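3-phytase (Klebsiella pneumoniae, PDB 2WNH) probably removes phosphate groups from phytate (inositol hexakisphosphate), as a 3-phytase of the histidine acid phosphatase family. Local coordinates at residues 84-95 with 109-120; 23-31 with 212-220. The protein carries 3 engineered substitutions. All coordinates share one frame; numbering follows the deposited sequence.

Contact 1: residues 84-95 with 109-120; sequences GCPTAESIYVRA and VDGAFPGCGVAI
C85 and C116 are covalently joined through their SG atoms, 2.0 Å apart, in a disulfide with a CB-SG-SG-CB torsion of -78°. Next to it, the P86 ring lies on F113: its CG stands 3.8 Å from the ring centroid and 18° off the normal, a CH-pi contact. A112 CB covers the opposite face, so the phenyl is sandwiched. V118 CG2 meets the same P86 CG at 3.6 Å, from a direction roughly at right angles to that of the phenyl. At the rim of the phenyl, near its plane, I91 CD1 sits 3.9 Å from F113 CE2; the same methyl meets V109 CG1 at 3.7 Å. V93 spreads its two branches. CG1, anti to the backbone N (chi1 -177°), reaches I120 CG2 at 3.7 Å, while CG2 turns to V109 CG1. Its amide N donates to a water, which in turn donates to A119 O, a bridge between the two backbones.

Further out, a type II turn from F113 to C116, with G115 at positive phi, brings the chain from the helix end to the disulfide. W284 of strand 284-289 packs on both I91 and F113, and N221 of the second subunit accepts from G117 N. Alternate residues I91, V93 and A95 of strand 91-95 point toward the helix 99-112 that follows it, a beta-alpha unit of the alpha/beta fold of histidine phosphatases.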
loop_
_atom_site.group_PDB
_atom_site.type_symbol
_atom_site.label_atom_id
_atom_site.label_comp_id
_atom_site.label_asym_id
_atom_site.label_seq_id
_atom_site.Cartn_x
_atom_site.Cartn_y
_atom_site.Cartn_z
ATOM N N GLY B 84 -5.360 -1.876 11.716
ATOM C CA GLY B 84 -4.281 -2.872 11.695
ATOM C C GLY B 84 -4.736 -4.263 12.082
ATOM O O GLY B 84 -5.884 -4.630 11.860
ATOM N N CYS B 85 -3.833 -5.041 12.661
ATOM C CA CYS B 85 -4.152 -6.414 12.984
ATOM C C CYS B 85 -4.868 -6.518 14.322
ATOM O O CYS B 85 -4.655 -5.684 15.210
ATOM C CB CYS B 85 -2.916 -7.305 12.927
ATOM S SG CYS B 85 -2.247 -7.454 11.237
ATOM N N PRO B 86 -5.748 -7.518 14.449
ATOM C CA PRO B 86 -6.577 -7.697 15.630
ATOM C C PRO B 86 -5.779 -8.314 16.781
ATOM O O PRO B 86 -4.634 -8.755 16.592
ATOM C CB PRO B 86 -7.663 -8.668 15.132
ATOM C CG PRO B 86 -6.947 -9.492 14.104
ATOM C CD PRO B 86 -6.013 -8.557 13.429
ATOM N N THR B 87 -6.401 -8.343 17.957
ATOM C CA THR B 87 -5.909 -9.054 19.119
ATOM C C THR B 87 -6.959 -10.083 19.486
ATOM O O THR B 87 -7.981 -10.173 18.806
ATOM C CB THR B 87 -5.682 -8.081 20.299
ATOM O OG1 THR B 87 -6.896 -7.343 20.567
ATOM C CG2 THR B 87 -4.562 -7.100 19.944
ATOM N N ALA B 88 -6.716 -10.849 20.558
ATOM C CA ALA B 88 -7.697 -11.843 21.027
ATOM C C ALA B 88 -9.032 -11.199 21.393
ATOM O O ALA B 88 -10.078 -11.817 21.208
ATOM C CB ALA B 88 -7.135 -12.643 22.225
ATOM N N GLU B 89 -8.997 -9.950 21.858
ATOM C CA GLU B 89 -10.222 -9.194 22.174
ATOM C C GLU B 89 -11.097 -8.807 20.956
ATOM O O GLU B 89 -12.278 -8.478 21.110
ATOM C CB GLU B 89 -9.825 -7.964 23.000
ATOM C CG GLU B 89 -10.973 -7.195 23.634
ATOM C CD GLU B 89 -10.475 -5.960 24.382
ATOM O OE1 GLU B 89 -9.241 -5.823 24.592
ATOM O OE2 GLU B 89 -11.327 -5.131 24.750
ATOM N N SER B 90 -10.530 -8.873 19.754
ATOM C CA SER B 90 -11.195 -8.407 18.550
ATOM C C SER B 90 -12.195 -9.446 18.047
ATOM O O SER B 90 -13.304 -9.093 17.673
ATOM C CB SER B 90 -10.191 -8.156 17.423
ATOM O OG SER B 90 -9.203 -7.195 17.770
ATOM N N ILE B 91 -11.754 -10.703 17.963
ATOM C CA ILE B 91 -12.542 -11.754 17.292
ATOM C C ILE B 91 -12.256 -13.133 17.875
ATOM O O ILE B 91 -11.129 -13.418 18.325
ATOM C CB ILE B 91 -12.293 -11.743 15.746
ATOM C CG1 ILE B 91 -13.306 -12.635 14.965
ATOM C CG2 ILE B 91 -10.827 -12.086 15.406
ATOM C CD1 ILE B 91 -13.182 -12.457 13.470
ATOM N N TYR B 92 -13.296 -13.969 17.887
ATOM C CA TYR B 92 -13.145 -15.405 18.135
ATOM C C TYR B 92 -13.891 -16.113 17.031
ATOM O O TYR B 92 -15.080 -15.842 16.814
ATOM C CB TYR B 92 -13.682 -15.837 19.518
ATOM C CG TYR B 92 -13.412 -17.293 19.824
ATOM C CD1 TYR B 92 -12.156 -17.716 20.273
ATOM C CD2 TYR B 92 -14.405 -18.265 19.638
ATOM C CE1 TYR B 92 -11.901 -19.075 20.535
ATOM C CE2 TYR B 92 -14.156 -19.607 19.911
ATOM C CZ TYR B 92 -12.911 -20.003 20.352
ATOM O OH TYR B 92 -12.691 -21.357 20.590
ATOM N N VAL B 93 -13.182 -16.998 16.329
ATOM C CA VAL B 93 -13.783 -17.731 15.203
ATOM C C VAL B 93 -13.909 -19.202 15.530
ATOM O O VAL B 93 -12.910 -19.879 15.827
ATOM C CB VAL B 93 -12.956 -17.554 13.900
ATOM C CG1 VAL B 93 -13.651 -18.255 12.741
ATOM C CG2 VAL B 93 -12.757 -16.051 13.582
ATOM N N ARG B 94 -15.149 -19.701 15.486
ATOM C CA ARG B 94 -15.424 -21.114 15.726
ATOM C C ARG B 94 -16.119 -21.715 14.487
ATOM O O ARG B 94 -17.218 -21.309 14.119
ATOM C CB ARG B 94 -16.296 -21.271 16.982
ATOM C CG ARG B 94 -16.634 -22.741 17.281
ATOM C CD ARG B 94 -17.028 -22.930 18.730
ATOM N NE ARG B 94 -17.642 -24.243 18.968
ATOM C CZ ARG B 94 -17.916 -24.688 20.183
ATOM N NH1 ARG B 94 -17.570 -23.943 21.241
ATOM N NH2 ARG B 94 -18.519 -25.866 20.350
ATOM N N ALA B 95 -15.422 -22.637 13.832
ATOM C CA ALA B 95 -15.902 -23.294 12.620
ATOM C C ALA B 95 -16.297 -24.730 12.896
ATOM O O ALA B 95 -15.624 -25.441 13.651
ATOM C CB ALA B 95 -14.834 -23.262 11.536
ATOM N N VAL B 109 -11.454 -14.310 7.713
ATOM C CA VAL B 109 -10.464 -13.508 8.472
ATOM C C VAL B 109 -9.260 -13.104 7.607
ATOM O O VAL B 109 -8.646 -12.054 7.834
ATOM C CB VAL B 109 -10.051 -14.157 9.817
ATOM C CG1 VAL B 109 -11.215 -14.092 10.798
ATOM C CG2 VAL B 109 -9.578 -15.610 9.609
ATOM N N ASP B 110 -8.946 -13.935 6.609
ATOM C CA ASP B 110 -7.964 -13.609 5.546
ATOM C C ASP B 110 -8.346 -12.282 4.857
ATOM O O ASP B 110 -7.503 -11.407 4.664
ATOM C CB ASP B 110 -7.964 -14.772 4.520
ATOM C CG ASP B 110 -6.665 -14.887 3.703
ATOM O OD1 ASP B 110 -5.708 -14.094 3.851
ATOM O OD2 ASP B 110 -6.612 -15.832 2.884
ATOM N N GLY B 111 -9.630 -12.116 4.539
ATOM C CA GLY B 111 -10.144 -10.884 3.942
ATOM C C GLY B 111 -10.250 -9.741 4.944
ATOM O O GLY B 111 -9.838 -8.595 4.675
ATOM N N ALA B 112 -10.829 -10.041 6.102
ATOM C CA ALA B 112 -11.130 -8.987 7.096
ATOM C C ALA B 112 -9.882 -8.370 7.697
ATOM O O ALA B 112 -9.908 -7.194 8.040
ATOM C CB ALA B 112 -12.059 -9.511 8.210
ATOM N N PHE B 113 -8.804 -9.157 7.827
ATOM C CA PHE B 113 -7.557 -8.702 8.459
ATOM C C PHE B 113 -6.380 -9.041 7.558
ATOM O O PHE B 113 -5.669 -10.020 7.796
ATOM C CB PHE B 113 -7.417 -9.390 9.828
ATOM C CG PHE B 113 -8.628 -9.200 10.718
ATOM C CD1 PHE B 113 -8.854 -7.971 11.352
ATOM C CD2 PHE B 113 -9.544 -10.234 10.903
ATOM C CE1 PHE B 113 -9.982 -7.783 12.179
ATOM C CE2 PHE B 113 -10.676 -10.071 11.704
ATOM C CZ PHE B 113 -10.902 -8.860 12.360
ATOM N N PRO B 114 -6.210 -8.269 6.473
ATOM C CA PRO B 114 -5.226 -8.634 5.426
ATOM C C PRO B 114 -3.810 -8.891 5.965
ATOM O O PRO B 114 -3.230 -8.037 6.638
ATOM C CB PRO B 114 -5.253 -7.430 4.484
ATOM C CG PRO B 114 -6.692 -6.887 4.643
ATOM C CD PRO B 114 -6.936 -7.031 6.142
ATOM N N GLY B 115 -3.283 -10.083 5.682
ATOM C CA GLY B 115 -1.917 -10.471 6.038
ATOM C C GLY B 115 -1.641 -10.654 7.518
ATOM O O GLY B 115 -0.495 -10.763 7.928
ATOM N N CYS B 116 -2.699 -10.679 8.325
ATOM C CA CYS B 116 -2.560 -10.735 9.787
ATOM C C CYS B 116 -2.364 -12.138 10.415
ATOM O O CYS B 116 -2.191 -12.252 11.643
ATOM C CB CYS B 116 -3.744 -10.003 10.456
ATOM S SG CYS B 116 -3.736 -8.254 10.089
ATOM N N GLY B 117 -2.383 -13.184 9.601
ATOM C CA GLY B 117 -2.293 -14.579 10.105
ATOM C C GLY B 117 -3.246 -14.896 11.257
ATOM O O GLY B 117 -2.833 -15.483 12.264
ATOM N N VAL B 118 -4.509 -14.491 11.120
ATOM C CA VAL B 118 -5.530 -14.752 12.143
ATOM C C VAL B 118 -5.915 -16.231 12.101
ATOM O O VAL B 118 -6.225 -16.775 11.027
ATOM C CB VAL B 118 -6.758 -13.843 11.975
ATOM C CG1 VAL B 118 -7.793 -14.132 13.076
ATOM C CG2 VAL B 118 -6.319 -12.359 12.036
ATOM N N ALA B 119 -5.848 -16.878 13.264
ATOM C CA ALA B 119 -6.209 -18.300 13.373
ATOM C C ALA B 119 -7.695 -18.501 13.631
ATOM O O ALA B 119 -8.430 -17.568 14.017
ATOM C CB ALA B 119 -5.380 -18.990 14.459
ATOM N N ILE B 120 -8.146 -19.726 13.393
ATOM C CA ILE B 120 -9.525 -20.097 13.666
ATOM C C ILE B 120 -9.524 -21.270 14.662
ATOM O O ILE B 120 -8.455 -21.848 14.971
ATOM C CB ILE B 120 -10.299 -20.459 12.356
ATOM C CG1 ILE B 120 -9.647 -21.665 11.672
ATOM C CG2 ILE B 120 -10.351 -19.236 11.426
ATOM C CD1 ILE B 120 -10.619 -22.510 10.893
HETATM O O HOH W 1 -10.188 -16.746 16.186
#

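Contact 2: residues 23-31 with 212-220; sequences SRHGIRPPT and ETLRLGWSE
R24 and E212 form the polar heart of this buried contact between helix 204-219 and R24-H25-G26-I27-R28-P29-P30, the RHGxRxP signature of histidine acid phosphatases. In this family the motif forms part of the active site, so the contact probably holds the phosphate-binding loop against the helix. R24 presents NH1 (3.0 Å) and NH2 (2.9 Å) end-on to a single oxygen, E212 OE2, in its guanidinium plane; the two flat groups are inclined by 63°. The E212 chain bends at chi2 (67°), turning its carboxylate to both R24 and R215. R215 grips it side-on, NE to OE2 and NH2 to OE1, so three N-H groups converge on OE2 and fix the glutamate's rotation. I315 O takes a further bond from R24 NH1, and N314 OD1 one from R215 NH1.

Among apolar contacts, I27 CD1 meets S219 CB (3.8 Å) and P30 CD touches T213 CG2. L216 CD1 and T31 CG2 cover opposite faces of the R28 guanidinium. I27 CG2 lies 3.3 Å from E220 OE1, which is hydrogen-bonded to T57 OG1.

One water accepts from R28 NH1 (2.9 Å) and donates to T213 OG1; NH1 also donates to P29 O. R28 O, buried and without a polar partner in the model, instead faces L216 CD1 at 3.5 Å.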
loop_
_atom_site.group_PDB
_atom_site.type_symbol
_atom_site.label_atom_id
_atom_site.label_comp_id
_atom_site.label_asym_id
_atom_site.label_seq_id
_atom_site.Cartn_x
_atom_site.Cartn_y
_atom_site.Cartn_z
ATOM N N SER B 23 -22.286 -17.848 9.662
ATOM C CA SER B 23 -22.040 -17.880 8.233
ATOM C C SER B 23 -22.214 -19.289 7.693
ATOM O O SER B 23 -21.841 -20.253 8.366
ATOM C CB SER B 23 -20.594 -17.461 7.959
ATOM O OG SER B 23 -20.302 -17.466 6.559
ATOM N N ARG B 24 -22.726 -19.397 6.464
ATOM C CA ARG B 24 -22.677 -20.650 5.726
ATOM C C ARG B 24 -21.278 -20.757 5.152
ATOM O O ARG B 24 -20.623 -19.735 4.880
ATOM C CB ARG B 24 -23.704 -20.651 4.567
ATOM C CG ARG B 24 -23.832 -22.021 3.898
ATOM C CD ARG B 24 -24.695 -21.998 2.632
ATOM N NE ARG B 24 -24.567 -23.301 1.936
ATOM C CZ ARG B 24 -25.062 -23.581 0.728
ATOM N NH1 ARG B 24 -25.760 -22.673 0.060
ATOM N NH2 ARG B 24 -24.837 -24.779 0.176
ATOM N N HIS B 25 -20.821 -21.983 4.942
ATOM C CA HIS B 25 -19.594 -22.167 4.161
ATOM C C HIS B 25 -19.765 -21.593 2.739
ATOM O O HIS B 25 -20.888 -21.324 2.284
ATOM C CB HIS B 25 -19.209 -23.644 4.147
ATOM C CG HIS B 25 -20.263 -24.522 3.561
ATOM N ND1 HIS B 25 -20.545 -24.555 2.211
ATOM C CD2 HIS B 25 -21.112 -25.401 4.150
ATOM C CE1 HIS B 25 -21.525 -25.420 1.991
ATOM N NE2 HIS B 25 -21.886 -25.944 3.151
ATOM N N GLY B 26 -18.644 -21.346 2.071
ATOM C CA GLY B 26 -18.662 -20.874 0.689
ATOM C C GLY B 26 -18.970 -21.986 -0.303
ATOM O O GLY B 26 -19.338 -23.106 0.079
ATOM N N ILE B 27 -18.825 -21.660 -1.585
ATOM C CA ILE B 27 -19.149 -22.591 -2.673
ATOM C C ILE B 27 -18.395 -23.924 -2.577
ATOM O O ILE B 27 -17.191 -23.961 -2.342
ATOM C CB ILE B 27 -18.894 -21.921 -4.046
ATOM C CG1 ILE B 27 -19.721 -20.626 -4.161
ATOM C CG2 ILE B 27 -19.148 -22.909 -5.217
ATOM C CD1 ILE B 27 -19.169 -19.666 -5.194
ATOM N N ARG B 28 -19.139 -25.028 -2.728
ATOM C CA ARG B 28 -18.564 -26.387 -2.784
ATOM C C ARG B 28 -19.177 -27.110 -3.993
ATOM O O ARG B 28 -20.269 -26.728 -4.443
ATOM C CB ARG B 28 -18.946 -27.199 -1.531
ATOM C CG ARG B 28 -20.433 -27.146 -1.203
ATOM C CD ARG B 28 -20.836 -28.343 -0.328
ATOM N NE ARG B 28 -22.276 -28.341 -0.078
ATOM C CZ ARG B 28 -23.197 -28.705 -0.969
ATOM N NH1 ARG B 28 -22.850 -29.147 -2.183
ATOM N NH2 ARG B 28 -24.487 -28.644 -0.632
ATOM N N PRO B 29 -18.486 -28.161 -4.495
ATOM C CA PRO B 29 -19.138 -29.058 -5.468
ATOM C C PRO B 29 -20.182 -29.853 -4.694
ATOM O O PRO B 29 -20.247 -29.750 -3.459
ATOM C CB PRO B 29 -18.003 -29.989 -5.907
ATOM C CG PRO B 29 -16.707 -29.277 -5.457
ATOM C CD PRO B 29 -17.124 -28.604 -4.178
ATOM N N PRO B 30 -20.985 -30.681 -5.394
ATOM C CA PRO B 30 -21.899 -31.555 -4.651
ATOM C C PRO B 30 -21.128 -32.373 -3.614
ATOM O O PRO B 30 -19.957 -32.671 -3.806
ATOM C CB PRO B 30 -22.452 -32.500 -5.752
ATOM C CG PRO B 30 -21.517 -32.358 -6.903
ATOM C CD PRO B 30 -21.056 -30.918 -6.846
ATOM N N THR B 31 -21.769 -32.772 -2.524
ATOM C CA THR B 31 -21.129 -33.737 -1.643
ATOM C C THR B 31 -21.127 -35.108 -2.328
ATOM O O THR B 31 -21.835 -35.310 -3.304
ATOM C CB THR B 31 -21.870 -33.868 -0.329
ATOM O OG1 THR B 31 -23.152 -34.428 -0.601
ATOM C CG2 THR B 31 -22.069 -32.493 0.336
ATOM N N GLU B 212 -29.677 -27.087 -5.850
ATOM C CA GLU B 212 -28.490 -26.575 -5.122
ATOM C C GLU B 212 -27.205 -26.734 -5.943
ATOM O O GLU B 212 -26.406 -25.794 -6.037
ATOM C CB GLU B 212 -28.342 -27.259 -3.769
ATOM C CG GLU B 212 -27.206 -26.674 -2.882
ATOM C CD GLU B 212 -27.457 -25.239 -2.406
ATOM O OE1 GLU B 212 -28.627 -24.841 -2.186
ATOM O OE2 GLU B 212 -26.453 -24.503 -2.216
ATOM N N THR B 213 -27.014 -27.911 -6.535
ATOM C CA THR B 213 -25.825 -28.162 -7.370
ATOM C C THR B 213 -25.736 -27.184 -8.560
ATOM O O THR B 213 -24.648 -26.662 -8.870
ATOM C CB THR B 213 -25.790 -29.629 -7.862
ATOM O OG1 THR B 213 -25.850 -30.517 -6.731
ATOM C CG2 THR B 213 -24.524 -29.907 -8.681
ATOM N N LEU B 214 -26.866 -26.944 -9.218
ATOM C CA LEU B 214 -26.900 -25.987 -10.326
ATOM C C LEU B 214 -26.619 -24.571 -9.830
ATOM O O LEU B 214 -25.844 -23.843 -10.450
ATOM C CB LEU B 214 -28.232 -26.075 -11.083
ATOM C CG LEU B 214 -28.482 -27.444 -11.739
ATOM C CD1 LEU B 214 -29.891 -27.459 -12.292
ATOM C CD2 LEU B 214 -27.486 -27.764 -12.848
ATOM N N ARG B 215 -27.246 -24.189 -8.711
ATOM C CA ARG B 215 -27.014 -22.868 -8.123
ATOM C C ARG B 215 -25.548 -22.675 -7.754
ATOM O O ARG B 215 -24.965 -21.608 -8.002
ATOM C CB ARG B 215 -27.879 -22.668 -6.870
ATOM C CG ARG B 215 -27.583 -21.343 -6.134
ATOM C CD ARG B 215 -26.556 -21.554 -4.993
ATOM N NE ARG B 215 -27.247 -22.071 -3.806
ATOM C CZ ARG B 215 -28.056 -21.340 -3.046
ATOM N NH1 ARG B 215 -28.261 -20.059 -3.319
ATOM N NH2 ARG B 215 -28.677 -21.890 -2.009
ATOM N N LEU B 216 -24.965 -23.696 -7.129
ATOM C CA LEU B 216 -23.533 -23.667 -6.768
ATOM C C LEU B 216 -22.630 -23.621 -8.008
ATOM O O LEU B 216 -21.699 -22.805 -8.056
ATOM C CB LEU B 216 -23.163 -24.852 -5.850
ATOM C CG LEU B 216 -23.725 -24.767 -4.420
ATOM C CD1 LEU B 216 -23.607 -26.112 -3.724
ATOM C CD2 LEU B 216 -23.061 -23.651 -3.614
ATOM N N GLY B 217 -22.917 -24.442 -9.026
ATOM C CA GLY B 217 -22.167 -24.367 -10.307
ATOM C C GLY B 217 -22.231 -23.018 -11.036
ATOM O O GLY B 217 -21.216 -22.590 -11.631
ATOM N N TRP B 218 -23.409 -22.370 -11.012
ATOM C CA TRP B 218 -23.575 -20.995 -11.517
ATOM C C TRP B 218 -22.658 -20.057 -10.735
ATOM O O TRP B 218 -21.875 -19.281 -11.301
ATOM C CB TRP B 218 -25.030 -20.484 -11.405
ATOM C CG TRP B 218 -25.155 -19.082 -11.995
ATOM C CD1 TRP B 218 -25.094 -17.883 -11.323
ATOM C CD2 TRP B 218 -25.269 -18.756 -13.388
ATOM N NE1 TRP B 218 -25.187 -16.835 -12.218
ATOM C CE2 TRP B 218 -25.311 -17.344 -13.488
ATOM C CE3 TRP B 218 -25.379 -19.528 -14.561
ATOM C CZ2 TRP B 218 -25.431 -16.679 -14.726
ATOM C CZ3 TRP B 218 -25.500 -18.859 -15.800
ATOM C CH2 TRP B 218 -25.527 -17.451 -15.862
ATOM N N SER B 219 -22.776 -20.135 -9.416
ATOM C CA SER B 219 -22.054 -19.237 -8.510
ATOM C C SER B 219 -20.544 -19.411 -8.617
ATOM O O SER B 219 -19.786 -18.440 -8.412
ATOM C CB SER B 219 -22.501 -19.495 -7.070
ATOM O OG SER B 219 -23.901 -19.292 -6.963
ATOM N N GLU B 220 -20.131 -20.638 -8.920
ATOM C CA GLU B 220 -18.731 -21.045 -9.128
ATOM C C GLU B 220 -18.080 -20.434 -10.380
ATOM O O GLU B 220 -16.854 -20.450 -10.526
ATOM C CB GLU B 220 -18.673 -22.593 -9.228
ATOM C CG GLU B 220 -17.305 -23.228 -9.580
ATOM C CD GLU B 220 -16.324 -23.231 -8.402
ATOM O OE1 GLU B 220 -16.623 -22.635 -7.358
ATOM O OE2 GLU B 220 -15.235 -23.854 -8.521
HETATM O O HOH W 2 -24.885 -29.571 -4.213
#

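How the contacts relate
Along the chain contact 1 is nested within contact 2: residues 84-95 and 109-120 both fall inside the long excursion between 23-31 and 212-220. Their centres lie about 25 Å apart, and their nearest atoms, about 7 Å apart, do not touch. Both reach the same mixed sheet, where strands 14-24 and 91-95 each pair in parallel with strand 284-289 between them. Helix 99-112 links the two contacts as well: its end belongs to contact 1, while T104 and R100 meet the 23-31 segment. Contact 1 thus fastens the outer edge of the alpha/beta core, beside a second subunit, whereas contact 2 joins the signature loop to helix 204-219 nearer the chain centre.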